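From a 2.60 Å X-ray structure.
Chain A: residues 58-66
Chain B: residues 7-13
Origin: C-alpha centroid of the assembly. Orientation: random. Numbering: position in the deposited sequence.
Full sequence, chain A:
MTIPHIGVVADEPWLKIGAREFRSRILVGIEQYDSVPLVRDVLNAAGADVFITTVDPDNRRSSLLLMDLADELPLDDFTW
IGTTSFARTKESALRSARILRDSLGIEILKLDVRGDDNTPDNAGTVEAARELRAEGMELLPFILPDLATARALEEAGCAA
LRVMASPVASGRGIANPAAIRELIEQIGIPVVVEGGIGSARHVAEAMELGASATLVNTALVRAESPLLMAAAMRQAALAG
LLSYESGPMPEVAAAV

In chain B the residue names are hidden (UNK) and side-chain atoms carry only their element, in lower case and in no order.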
# COMPACT_ATOMS: atom_id res chain seq x y z
N ASP A 58 -28.50 -0.24 25.35
CA ASP A 58 -27.80 -0.20 26.65
C ASP A 58 -26.96 1.06 26.87
O ASP A 58 -26.26 1.13 27.86
CB ASP A 58 -26.86 -1.40 26.82
CG ASP A 58 -27.47 -2.70 26.34
OD1 ASP A 58 -28.63 -2.99 26.71
OD2 ASP A 58 -26.77 -3.44 25.59
N ASN A 59 -26.99 2.02 25.94
CA ASN A 59 -26.15 3.22 26.02
C ASN A 59 -24.64 2.91 26.22
O ASN A 59 -24.00 3.42 27.14
CB ASN A 59 -26.64 4.18 27.13
CG ASN A 59 -28.10 4.58 26.97
OD1 ASN A 59 -28.44 5.51 26.23
ND2 ASN A 59 -28.97 3.89 27.69
N ARG A 60 -24.07 2.06 25.36
CA ARG A 60 -22.65 1.74 25.46
C ARG A 60 -21.77 2.91 25.04
O ARG A 60 -20.66 3.05 25.53
CB ARG A 60 -22.28 0.51 24.63
CG ARG A 60 -23.10 -0.73 24.94
CD ARG A 60 -22.34 -2.01 24.63
NE ARG A 60 -21.68 -2.53 25.82
CZ ARG A 60 -22.29 -3.24 26.78
NH1 ARG A 60 -23.59 -3.52 26.71
NH2 ARG A 60 -21.58 -3.66 27.83
N ARG A 61 -22.28 3.73 24.13
CA ARG A 61 -21.55 4.88 23.64
C ARG A 61 -22.50 6.05 23.44
O ARG A 61 -23.70 5.95 23.72
CB ARG A 61 -20.81 4.54 22.34
CG ARG A 61 -19.47 3.83 22.55
CD ARG A 61 -18.41 4.35 21.58
NE ARG A 61 -17.09 3.76 21.82
CZ ARG A 61 -16.69 2.55 21.40
NH1 ARG A 61 -17.51 1.74 20.73
NH2 ARG A 61 -15.45 2.15 21.67
N SER A 62 -21.95 7.18 22.98
CA SER A 62 -22.74 8.38 22.69
C SER A 62 -22.55 8.76 21.23
O SER A 62 -22.36 9.93 20.90
CB SER A 62 -22.30 9.54 23.61
OG SER A 62 -22.19 9.10 24.96
N SER A 63 -22.64 7.76 20.35
CA SER A 63 -22.38 7.96 18.93
C SER A 63 -23.41 8.88 18.31
O SER A 63 -24.54 8.94 18.76
CB SER A 63 -22.32 6.61 18.19
OG SER A 63 -23.61 6.09 17.91
N LEU A 64 -23.01 9.59 17.27
CA LEU A 64 -23.80 10.70 16.72
C LEU A 64 -25.21 10.32 16.24
O LEU A 64 -25.42 9.22 15.73
CB LEU A 64 -23.02 11.36 15.57
CG LEU A 64 -21.71 12.04 16.02
CD1 LEU A 64 -20.77 12.25 14.84
CD2 LEU A 64 -21.99 13.35 16.73
N LEU A 65 -26.16 11.22 16.40
CA LEU A 65 -27.54 11.02 15.95
C LEU A 65 -27.66 11.16 14.44
O LEU A 65 -27.11 12.10 13.87
CB LEU A 65 -28.45 12.06 16.59
CG LEU A 65 -28.59 11.98 18.10
CD1 LEU A 65 -28.93 13.33 18.72
CD2 LEU A 65 -29.67 10.96 18.42
N LEU A 66 -28.41 10.27 13.80
CA LEU A 66 -28.73 10.42 12.38
C LEU A 66 -29.42 11.74 12.05
O LEU A 66 -29.25 12.27 10.96
CB LEU A 66 -29.58 9.26 11.85
CG LEU A 66 -28.74 8.20 11.15
CD1 LEU A 66 -27.74 7.61 12.12
CD2 LEU A 66 -29.62 7.12 10.58
N UNK B 7 -34.20 7.97 29.29
CA UNK B 7 -33.53 8.89 28.37
C UNK B 7 -32.22 8.24 27.93
O UNK B 7 -31.51 7.68 28.77
c UNK B 7 -34.36 10.72 29.92
c UNK B 7 -33.21 10.25 29.02
c UNK B 7 -32.90 11.30 27.96
c UNK B 7 -35.70 10.84 29.21
N UNK B 8 -31.90 8.29 26.63
CA UNK B 8 -30.58 7.86 26.18
C UNK B 8 -29.49 8.92 26.43
O UNK B 8 -29.73 10.13 26.25
c UNK B 8 -30.78 7.62 24.68
c UNK B 8 -31.82 8.61 24.31
c UNK B 8 -32.75 8.69 25.49
N UNK B 9 -28.31 8.44 26.82
CA UNK B 9 -27.16 9.28 27.17
C UNK B 9 -27.08 10.58 26.38
O UNK B 9 -26.90 11.66 26.95
o UNK B 9 -25.92 7.28 27.76
c UNK B 9 -25.85 8.49 26.99
c UNK B 9 -24.63 9.30 27.46
N UNK B 10 -27.25 10.46 25.07
CA UNK B 10 -26.99 11.55 24.14
C UNK B 10 -27.98 12.71 24.33
O UNK B 10 -27.68 13.84 23.95
c UNK B 10 -27.32 8.46 22.59
c UNK B 10 -27.00 11.06 22.66
c UNK B 10 -26.37 9.65 22.52
c UNK B 10 -26.24 12.06 21.77
N UNK B 11 -29.14 12.43 24.93
CA UNK B 11 -30.18 13.45 25.17
C UNK B 11 -30.28 13.92 26.63
O UNK B 11 -31.04 14.83 26.95
c UNK B 11 -32.96 11.75 23.04
c UNK B 11 -31.71 12.59 23.26
c UNK B 11 -31.80 13.88 22.46
c UNK B 11 -31.54 12.90 24.75
N UNK B 12 -29.49 13.30 27.52
CA UNK B 12 -29.50 13.66 28.93
C UNK B 12 -29.02 15.11 29.20
O UNK B 12 -29.20 15.63 30.30
c UNK B 12 -28.10 7.74 30.46
n UNK B 12 -28.76 8.83 30.08
n UNK B 12 -28.52 6.54 30.08
c UNK B 12 -28.67 12.65 29.73
n UNK B 12 -27.02 7.82 31.24
c UNK B 12 -28.40 10.21 30.44
c UNK B 12 -29.18 11.22 29.61
N UNK B 13 -28.43 15.76 28.20
CA UNK B 13 -28.19 17.20 28.24
C UNK B 13 -29.47 17.95 28.65
O UNK B 13 -29.42 18.82 29.51
c UNK B 13 -26.97 19.06 27.00
o UNK B 13 -26.93 16.78 26.19
c UNK B 13 -27.75 17.75 26.85

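Position 7 of chain B carries four side-chain carbons and no other element. The chain forks at its first carbon, and one arm is two carbons long. The CA-to-CB bond points away from chain A, and no atom of the residue comes within contact distance of the other stretch. A beta-branched side chain of four carbons with unequal arms is isoleucine, so this is Ile B7.

Position 8 has three side-chain carbons that close a ring onto the backbone N. Its CA lies 3.2 Å from OD1 of Asn A59, and its CB lies 3.5 Å from the same oxygen. A ring that includes the backbone nitrogen identifies proline, Pro B8. Its backbone O accepts from the N of position 11 at 2.7 Å, which helps to hold the turn that follows.

Position 9 has a first side-chain carbon carrying one oxygen and one carbon. The CA-to-CB bond points toward chain A. The backbone N donates to OD1 of Asn A59 at 3.0 Å, with an N-H...acceptor angle of 155°. The fork of one oxygen and one methyl gives threonine, Thr B9. Its OG1 also donates to OD1 of Asn A59 at 3.4 Å, a weak bond. Its methyl carbon CG2 sits 3.5 Å from OG of Ser A62.

Position 10 again shows four carbons, forked at the first, with one arm two carbons long. The CA-to-CB bond points toward chain A, and the residue has the largest covered area of any in the two stretches. Its carbons meet Ser A62 and Leu A65. The pattern is that of isoleucine, Ile B10. CG1 packs 3.8 Å from CA of Ser A62, while CG2 lies 4.3 Å from CD1 of Leu A65. Chi2 is near 92°, between the usual wells.

Position 11 has four carbons, but the fork comes at the second. The CA-to-CB bond runs sideways, and the end of the side chain comes nearer chain A but makes no contact. That makes it leucine, Leu B11. Its CD2 stays 4.7 Å from CD1 of Leu A65.

Position 12 extends through three carbons and a nitrogen to a carbon bearing two more nitrogens. A terminal nitrogen comes near ND2 of Asn A59. This guanidinium identifies arginine, Arg B12. The extended side chain reaches back to Ile B7, where NE donates to the backbone O at 3.3 Å. NH1 lies 3.6 Å from ND2 of Asn A59, a contact without a hydrogen bond.

Position 13 has one carbon carrying one oxygen and one carbon. It is threonine, Thr B13, exposed and out of reach of chain A.

The contact combines a polar anchor with an apolar patch. At the anchor, OD1 of Asn A59 receives both the backbone N and, weakly, the hydroxyl of Thr B9. In the patch, Ile B10 lies over the backbone of Ser A62 and meets the side chain of Leu A65. Ile B10 and Leu B11 form a 3-10 segment. No salt bridge joins the two stretches.

Chain B (7-13) IPTILRT
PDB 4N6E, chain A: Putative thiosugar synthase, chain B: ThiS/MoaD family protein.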